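Local coordinates for cephalosporin acylase (Bacillus halodurans, PDB 2NLZ), which hydrolyses the amide bond that holds the acyl side chain of cephalosporins, as a gamma-glutamyltranspeptidase-family N-terminal nucleophile hydrolase, at the interface of chains A and B and the interface of chains A and C. Coordinates in Å, arbitrary orientation; residue numbers count along the deposited sequence, not the author numbering. Chains: chain A/B/C, Cephalosporin acylase.

Contact 1: the interface of chains A and B. Residues chain A 14, 16, 530-531; chain B 14-17.
A:Arg16 and B:Arg16 meet with matching torsions: in each, CG lies anti to the carbonyl carbon (chi1 -81° and -86°) and the chain runs extended to NE, which lays each guanidinium over CG of the other arginine. The evidence for a reciprocal packing is that CG of either arginine sits over one face of the partner's guanidinium, near its rim, with A:Arg16 CZ 3.8 Å from B:Arg16 CG. The two planes are 20° apart, and the like charges, if both are carried, would be expected to resist closer approach.

What anchors A:Arg16 is the backbone carbonyl of B:Arg15. A:Arg16 NE donates to B:Arg15 O at 2.6 Å, the oxygen lying at the edge of the guanidinium, while NH2 adds a weak bond to the same atom. NH2 also reaches water 1, which is 2.8 Å from A:Pro530 O and further contacts B:Arg15 O and B:Asn17 N; the water thus ties the A:Pro530 loop to the chain B segment. The A:Pro530 ring lies against B:Ser14 and B:Arg15, with CB 3.4 Å from B:Ser14 OG.

Between the backbones, A:Ser14 and B:Ser14 form an antiparallel bridge close to the two-fold axis. A:Ser14 N gives to B:Ser14 O at 3.0 Å, and B:Ser14 N returns a bond to A:Ser14 O at 2.9 Å.

The site joins the N-terminal segments of two copies, with the 530 loop as a flank, in a two-fold patch that may help hold the deposited tetramer together; the structure alone does not show that this assembly forms in solution.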
# COMPACT_ATOMS: atom_id res chain seq x y z
N SER A 14 4.41 10.19 -2.86
CA SER A 14 4.82 11.11 -3.92
C SER A 14 5.76 10.42 -4.93
O SER A 14 6.10 9.25 -4.76
CB SER A 14 5.44 12.37 -3.30
OG SER A 14 5.34 13.50 -4.17
N ARG A 16 9.40 11.16 -7.38
CA ARG A 16 10.52 11.98 -7.84
C ARG A 16 11.05 11.34 -9.10
O ARG A 16 11.54 10.21 -9.07
CB ARG A 16 11.63 12.08 -6.79
CG ARG A 16 11.37 13.09 -5.71
CD ARG A 16 12.48 13.10 -4.66
NE ARG A 16 12.20 14.02 -3.56
CZ ARG A 16 12.50 15.32 -3.54
NH1 ARG A 16 13.12 15.90 -4.56
NH2 ARG A 16 12.19 16.05 -2.48
N PRO A 530 14.86 11.30 -0.82
CA PRO A 530 13.48 11.73 -0.60
C PRO A 530 13.11 11.93 0.87
O PRO A 530 12.18 12.65 1.15
CB PRO A 530 12.66 10.59 -1.22
CG PRO A 530 13.54 9.41 -1.13
CD PRO A 530 14.95 9.89 -1.23
N ARG A 531 13.84 11.32 1.79
CA ARG A 531 13.52 11.46 3.22
C ARG A 531 13.86 12.81 3.88
O ARG A 531 13.66 12.98 5.08
CB ARG A 531 14.16 10.33 4.03
CG ARG A 531 13.66 8.96 3.64
CD ARG A 531 14.70 7.88 3.99
NE ARG A 531 14.39 6.56 3.45
CZ ARG A 531 14.63 6.17 2.19
NH1 ARG A 531 15.16 7.01 1.31
NH2 ARG A 531 14.32 4.93 1.80
N SER B 14 8.10 7.68 -3.40
CA SER B 14 9.08 8.71 -3.05
C SER B 14 8.40 9.80 -2.20
O SER B 14 7.20 9.75 -1.97
CB SER B 14 9.72 9.31 -4.32
OG SER B 14 11.00 9.88 -4.07
N ARG B 15 9.20 10.75 -1.74
CA ARG B 15 8.74 11.83 -0.87
C ARG B 15 9.23 13.17 -1.41
O ARG B 15 10.41 13.30 -1.76
CB ARG B 15 9.28 11.65 0.55
CG ARG B 15 8.28 11.20 1.62
CD ARG B 15 7.69 12.37 2.41
NE ARG B 15 8.65 13.01 3.30
CZ ARG B 15 8.60 13.02 4.63
NH1 ARG B 15 7.61 12.42 5.29
NH2 ARG B 15 9.55 13.65 5.31
N ARG B 16 8.33 14.14 -1.48
CA ARG B 16 8.72 15.50 -1.77
C ARG B 16 8.33 16.33 -0.55
O ARG B 16 7.15 16.36 -0.17
CB ARG B 16 8.05 16.03 -3.04
CG ARG B 16 8.79 15.69 -4.31
CD ARG B 16 8.16 16.32 -5.52
NE ARG B 16 8.69 15.74 -6.74
CZ ARG B 16 9.65 16.29 -7.49
NH1 ARG B 16 10.18 17.46 -7.14
NH2 ARG B 16 10.07 15.68 -8.58
N ASN B 17 9.32 16.94 0.08
CA ASN B 17 9.07 17.90 1.15
C ASN B 17 8.69 19.25 0.56
O ASN B 17 9.15 19.63 -0.52
CB ASN B 17 10.30 18.03 2.07
CG ASN B 17 10.39 16.91 3.11
OD1 ASN B 17 9.53 16.03 3.18
ND2 ASN B 17 11.44 16.95 3.92
O HOH W 1 11.97 15.20 0.01

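Contact 2: the interface of chains A and C. Residues chain A 8-10, 506; chain C 488, 491, 495.
Hydrogen bonding centres on the carboxylate of C:Asp488, which faces A:Ser9 and A:Tyr10. The hydroxyl OG of A:Ser9 donates to C:Asp488 OD1 at 3.2 Å, approaching on the syn side and 22° out of the carboxylate plane. The second oxygen, OD2, takes the backbone N-H of A:Tyr10 at 3.1 Å; this bond is fairly straight, 157° at the hydrogen, but its donor stands well above the carboxylate plane. C:Asp488 has CG anti to its own backbone N (chi1 174°), a setting that carries both oxygens away from the helix towards the chain A loop of residues 8-10. Replacing C:Asp488 with an alanine would probably leave the A:Tyr10 N-H and the A:Ser9 hydroxyl without these acceptors and let the 8-10 segment shift more easily.

Van der Waals packing involves C:Arg495, whose chain bends at chi3 and turns the guanidinium beneath A:Gln8. A:Gln8 CB loosely covers the centre of one guanidinium face, and C:Gln491 O from the same helix as the arginine sits over the other face towards the rim. A:Glu506 is poorly ordered, so its approach, CG 3.7 Å from C:Gln491 CD, carries little weight.

Electrostatics are indirect. C:Arg495 NH2 comes to 3.5 Å from A:Gln8 O, a polar proximity rather than an established hydrogen bond. A:Glu506 OE2 and C:Arg495 NE are 4.9 Å apart, too far for a salt bridge, and with the A:Glu506 position uncertain any attraction is tentative.

The N-terminal loop of one copy thus docks on a helix of another; the structure alone does not show whether this pairing exists outside the crystal. In the fold, C:Asp488, C:Gln491 and C:Arg495 line one side of helix 487-495, while A:Gln8 to A:Tyr10 belong to the N-terminal loop segment and A:Glu506 to the loop between strands 499-502 and 512-517.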
# COMPACT_ATOMS: atom_id res chain seq x y z
N GLN A 8 2.91 19.19 8.93
CA GLN A 8 4.09 18.48 8.43
C GLN A 8 3.61 17.06 8.04
O GLN A 8 4.34 16.07 8.12
CB GLN A 8 5.11 18.43 9.55
CG GLN A 8 6.56 18.23 9.15
CD GLN A 8 7.50 18.22 10.37
OE1 GLN A 8 7.21 18.84 11.39
NE2 GLN A 8 8.62 17.52 10.25
N SER A 9 2.35 17.00 7.61
CA SER A 9 1.67 15.75 7.31
C SER A 9 1.72 15.41 5.82
O SER A 9 1.44 16.26 4.97
CB SER A 9 0.21 15.84 7.79
OG SER A 9 -0.63 14.95 7.08
N TYR A 10 2.06 14.17 5.52
CA TYR A 10 2.12 13.71 4.14
C TYR A 10 1.36 12.40 4.00
O TYR A 10 1.96 11.33 4.03
CB TYR A 10 3.58 13.52 3.70
CG TYR A 10 4.38 14.80 3.69
CD1 TYR A 10 4.37 15.65 2.59
CD2 TYR A 10 5.16 15.17 4.79
CE1 TYR A 10 5.10 16.82 2.58
CE2 TYR A 10 5.90 16.34 4.78
CZ TYR A 10 5.86 17.16 3.67
OH TYR A 10 6.59 18.33 3.64
N GLU A 506 12.10 9.41 11.46
CA GLU A 506 12.48 9.99 10.19
C GLU A 506 13.97 10.32 10.25
O GLU A 506 14.46 10.82 11.27
CB GLU A 506 11.65 11.25 9.90
CG GLU A 506 10.16 10.97 9.64
CD GLU A 506 9.27 12.20 9.83
OE1 GLU A 506 8.42 12.46 8.94
OE2 GLU A 506 9.40 12.91 10.86
N ASP C 488 1.96 7.82 8.50
CA ASP C 488 1.86 9.26 8.68
C ASP C 488 1.19 9.63 10.00
O ASP C 488 1.67 10.50 10.73
CB ASP C 488 1.14 9.92 7.50
CG ASP C 488 0.91 11.41 7.73
OD1 ASP C 488 -0.28 11.81 7.78
OD2 ASP C 488 1.90 12.18 7.88
N GLN C 491 3.57 8.86 12.93
CA GLN C 491 4.59 9.89 13.09
C GLN C 491 4.06 11.19 13.68
O GLN C 491 4.77 11.90 14.40
CB GLN C 491 5.32 10.16 11.78
CG GLN C 491 6.56 9.31 11.62
CD GLN C 491 6.95 9.13 10.17
OE1 GLN C 491 6.50 9.89 9.31
NE2 GLN C 491 7.77 8.13 9.90
N ARG C 495 5.18 13.14 17.27
CA ARG C 495 5.33 14.59 17.43
C ARG C 495 4.45 15.17 18.55
O ARG C 495 4.78 16.22 19.11
CB ARG C 495 5.05 15.30 16.10
CG ARG C 495 6.20 15.22 15.11
CD ARG C 495 5.95 16.04 13.86
NE ARG C 495 5.53 15.22 12.72
CZ ARG C 495 4.30 15.20 12.22
NH1 ARG C 495 3.34 15.94 12.75
NH2 ARG C 495 4.04 14.42 11.18

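The centres of the C-alpha atoms of contact 1 and contact 2 are about 13 Å apart, and no residue is common to both. They draw on neighbouring stretches of one N-terminal segment of chain A: residues 8-10 reach chain C in contact 2, and residues 14 and 16 reach chain B in contact 1. The remaining chain A contributions come from separate C-terminal loops, around 506 and 530. A single tail thus touches two other copies within a few residues, and since each interface is two-fold symmetric, the N-terminal segments plausibly help link the four chains of the deposited assembly.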